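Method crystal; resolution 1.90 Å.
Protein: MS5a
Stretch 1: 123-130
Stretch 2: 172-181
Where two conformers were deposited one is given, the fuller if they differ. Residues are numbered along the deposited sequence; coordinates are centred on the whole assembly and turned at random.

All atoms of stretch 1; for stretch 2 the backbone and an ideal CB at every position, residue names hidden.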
# COMPACT_ATOMS: atom_id res chain seq x y z
N ARG A 123 -4.47 3.32 23.13
CA ARG A 123 -4.24 3.40 21.70
C ARG A 123 -2.82 3.88 21.43
O ARG A 123 -2.31 4.75 22.13
CB ARG A 123 -5.24 4.35 21.04
CG ARG A 123 -6.68 3.87 21.12
CD ARG A 123 -7.62 4.87 20.51
NE ARG A 123 -7.39 5.07 19.08
CZ ARG A 123 -8.12 5.91 18.35
NH1 ARG A 123 -9.09 6.60 18.94
NH2 ARG A 123 -7.88 6.07 17.06
N PHE A 124 -2.19 3.31 20.40
CA PHE A 124 -0.77 3.55 20.13
C PHE A 124 -0.61 4.20 18.77
O PHE A 124 -0.69 3.53 17.74
CB PHE A 124 -0.01 2.23 20.25
CG PHE A 124 -0.34 1.52 21.51
CD1 PHE A 124 0.01 2.08 22.73
CD2 PHE A 124 -1.08 0.36 21.50
CE1 PHE A 124 -0.32 1.47 23.92
CE2 PHE A 124 -1.43 -0.27 22.68
CZ PHE A 124 -1.04 0.29 23.90
N LEU A 125 -0.38 5.51 18.76
CA LEU A 125 -0.31 6.31 17.54
C LEU A 125 1.08 6.90 17.38
O LEU A 125 1.68 7.37 18.34
CB LEU A 125 -1.37 7.43 17.56
CG LEU A 125 -2.80 6.91 17.36
CD1 LEU A 125 -3.41 6.49 18.68
CD2 LEU A 125 -3.68 7.95 16.68
N TYR A 126 1.58 6.87 16.15
CA TYR A 126 2.95 7.29 15.84
C TYR A 126 2.89 8.42 14.83
O TYR A 126 2.53 8.19 13.67
CB TYR A 126 3.77 6.10 15.30
CG TYR A 126 3.86 4.97 16.29
CD1 TYR A 126 2.78 4.11 16.50
CD2 TYR A 126 5.01 4.75 17.04
CE1 TYR A 126 2.84 3.09 17.43
CE2 TYR A 126 5.08 3.72 17.96
CZ TYR A 126 3.99 2.89 18.14
OH TYR A 126 4.03 1.86 19.06
N LYS A 127 3.21 9.63 15.27
CA LYS A 127 3.31 10.79 14.39
C LYS A 127 4.65 10.74 13.68
O LYS A 127 5.70 10.98 14.30
CB LYS A 127 3.17 12.10 15.17
CG LYS A 127 1.89 12.27 15.97
CD LYS A 127 1.83 13.68 16.58
CE LYS A 127 0.77 13.79 17.67
NZ LYS A 127 0.67 15.17 18.24
N MSE A 128 4.63 10.45 12.39
CA MSE A 128 5.86 10.24 11.63
C MSE A 128 6.53 11.54 11.26
O MSE A 128 5.86 12.56 11.06
CB MSE A 128 5.57 9.42 10.37
CG MSE A 128 5.13 7.98 10.66
SE MSE A 128 6.32 7.09 11.98
CE MSE A 128 5.35 5.37 12.09
N GLN A 129 7.86 11.51 11.19
CA GLN A 129 8.65 12.62 10.71
C GLN A 129 8.92 12.42 9.22
O GLN A 129 8.84 11.31 8.71
CB GLN A 129 9.98 12.72 11.48
CG GLN A 129 10.72 14.04 11.32
CD GLN A 129 12.22 13.85 11.07
OE1 GLN A 129 12.71 14.05 9.95
NE2 GLN A 129 12.95 13.46 12.12
N LYS A 130 9.23 13.52 8.53
CA LYS A 130 9.52 13.46 7.10
C LYS A 130 10.56 12.39 6.79
O LYS A 130 10.42 11.63 5.83
CB LYS A 130 9.99 14.83 6.61
CG LYS A 130 10.18 14.97 5.12
CD LYS A 130 10.15 16.46 4.76
CE LYS A 130 10.24 16.69 3.26
NZ LYS A 130 11.56 16.26 2.72
N UNK A 172 -0.53 -2.71 19.27
CA UNK A 172 0.37 -3.01 20.37
C UNK A 172 1.39 -1.90 20.50
O UNK A 172 1.77 -1.26 19.50
CB UNK A 172 1.06 -4.36 20.17
N UNK A 173 1.86 -1.70 21.72
CA UNK A 173 2.83 -0.65 22.04
C UNK A 173 4.22 -1.13 21.66
O UNK A 173 4.89 -1.82 22.44
CB UNK A 173 2.77 -0.27 23.52
N UNK A 174 4.70 -0.73 20.48
CA UNK A 174 5.96 -1.26 19.96
C UNK A 174 6.89 -0.10 19.61
O UNK A 174 6.44 1.06 19.51
CB UNK A 174 5.72 -2.15 18.74
N UNK A 175 8.19 -0.36 19.42
CA UNK A 175 9.09 0.72 19.00
C UNK A 175 8.71 1.23 17.61
O UNK A 175 8.22 0.48 16.77
CB UNK A 175 10.54 0.24 19.01
N UNK A 176 8.98 2.52 17.39
CA UNK A 176 8.69 3.13 16.09
C UNK A 176 9.33 2.36 14.95
O UNK A 176 8.72 2.21 13.88
CB UNK A 176 9.17 4.58 16.07
N UNK A 177 10.56 1.86 15.14
CA UNK A 177 11.22 1.12 14.08
C UNK A 177 10.41 -0.10 13.66
O UNK A 177 10.35 -0.45 12.47
CB UNK A 177 12.62 0.69 14.53
N UNK A 178 9.77 -0.77 14.62
CA UNK A 178 8.92 -1.91 14.30
C UNK A 178 7.72 -1.48 13.47
O UNK A 178 7.32 -2.17 12.53
CB UNK A 178 8.45 -2.60 15.58
N UNK A 179 7.13 -0.33 13.81
CA UNK A 179 5.97 0.15 13.05
C UNK A 179 6.32 0.34 11.59
O UNK A 179 5.52 0.04 10.69
CB UNK A 179 5.45 1.46 13.63
N UNK A 180 7.52 0.84 11.31
CA UNK A 180 7.92 1.17 9.94
C UNK A 180 8.50 -0.00 9.16
O UNK A 180 8.36 -0.04 7.93
CB UNK A 180 8.95 2.30 9.97
N UNK A 181 9.16 -0.95 9.83
CA UNK A 181 9.97 -1.95 9.12
C UNK A 181 9.41 -3.37 9.17
O UNK A 181 9.87 -4.21 8.40
CB UNK A 181 11.39 -1.96 9.70

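Position 172 has extended backbone angles (phi/psi -133/151) and a CA-to-CB bond pointing away from stretch 1, its ideal CB 5.4 Å from Phe 124 CD2. Almost any side chain would suit, polar ones included. The residue is Glu 172; its backbone makes the contact, C lying 3.5 Å from Phe 124 CD2.

At 173 the bond points sideways, yet the ideal CB stands 3.6 Å from Phe 124 CE1, over the ring face. Any residue with a CB could place a C-H over this face. Asn 173 does so: its CB sits 3.7 Å from the centroid of the Phe 124 ring, 18° off the normal.

The carbonyl O of 174 accepts a hydrogen bond from Tyr 126 OH at 2.6 Å, near the ring plane, which leaves the side chain undetermined. The sideways CB, 4.4 Å from Tyr 126 OH, leaves room for a small or medium apolar group. Val 174 places CG2 3.7 Å from that OH.

Position 175 points away and nothing of stretch 1 lies within 5.5 Å of its ideal CB. Its phi of -64° and place at the N-cap allow proline as well as small polar capping residues; it is Pro 175.

Position 176 opens the helix. Its ideal CB is 4.3 Å from Tyr 126 CD2, and farther along stretch 1 the carbonyl of Lys 127 offers an acceptor. A long donor, lysine or arginine, would suit. Arg 176 leaves CB sideways, but its end comes nearer: NH1 and NH2 both donate to Lys 127 O, at 2.9 and 3.2 Å. The oxygen lies near the guanidinium plane, while Met 128 SE lies over one face, 3.7 Å from Arg 176 NH1.

Positions 177 and 178 are out of reach, so stretch 1 sets no preference; they are Glu 177 and Thr 178.

Position 179 points toward stretch 1, its ideal CB 4.2 Å from Met 128 CE and 4.7 Å from Tyr 126 CG. This apolar corner favours valine, isoleucine or alanine. Val 179 uses both methyls: CG2 lies 3.6 Å from the centroid of the Tyr 126 ring, 11° off the normal, and CG1 packs 3.7 Å from Met 128 CE.

At 180 the bond runs sideways with the ideal CB 5.2 Å from Met 128 CE, so a longer apolar chain, leucine or methionine, could close the gap. Leu 180 does, CG reaching 3.9 Å from Met 128 CE.

Position 181, out of reach, is Lys 181.

Stretch 2 172-181: ENVPRETVLK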
# COMPACT_ATOMS: atom_id res chain seq x y z
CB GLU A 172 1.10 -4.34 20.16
CG GLU A 172 0.22 -5.51 19.78
CD GLU A 172 1.03 -6.65 19.20
OE1 GLU A 172 2.27 -6.50 19.05
OE2 GLU A 172 0.43 -7.70 18.89
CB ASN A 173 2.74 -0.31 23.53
CG ASN A 173 3.55 0.91 23.89
OD1 ASN A 173 4.51 1.25 23.20
ND2 ASN A 173 3.17 1.58 24.97
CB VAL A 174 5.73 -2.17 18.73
CG1 VAL A 174 4.85 -3.35 19.11
CG2 VAL A 174 5.11 -1.39 17.58
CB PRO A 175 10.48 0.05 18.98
CG PRO A 175 10.36 -1.12 19.89
CD PRO A 175 8.94 -1.61 19.68
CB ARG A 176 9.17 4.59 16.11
CG ARG A 176 9.01 5.37 14.80
CD ARG A 176 9.42 6.83 15.08
NE ARG A 176 8.40 7.43 15.95
CZ ARG A 176 7.70 8.51 15.65
NH1 ARG A 176 7.96 9.18 14.52
NH2 ARG A 176 6.76 8.94 16.48
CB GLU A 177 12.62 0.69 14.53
CG GLU A 177 13.45 1.80 15.15
CD GLU A 177 13.23 1.93 16.64
OE1 GLU A 177 13.87 1.17 17.41
OE2 GLU A 177 12.41 2.77 17.05
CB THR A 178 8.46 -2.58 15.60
OG1 THR A 178 9.61 -3.06 16.30
CG2 THR A 178 7.51 -3.74 15.31
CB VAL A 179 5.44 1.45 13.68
CG1 VAL A 179 4.23 1.95 12.92
CG2 VAL A 179 5.06 1.21 15.15
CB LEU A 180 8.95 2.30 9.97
CG LEU A 180 8.40 3.65 10.40
CD1 LEU A 180 9.52 4.54 10.99
CD2 LEU A 180 7.75 4.32 9.19
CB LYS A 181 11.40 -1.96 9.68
CG LYS A 181 12.21 -0.69 9.43
CD LYS A 181 13.65 -0.86 9.91
CE LYS A 181 14.37 0.48 10.03
NZ LYS A 181 14.59 1.14 8.72
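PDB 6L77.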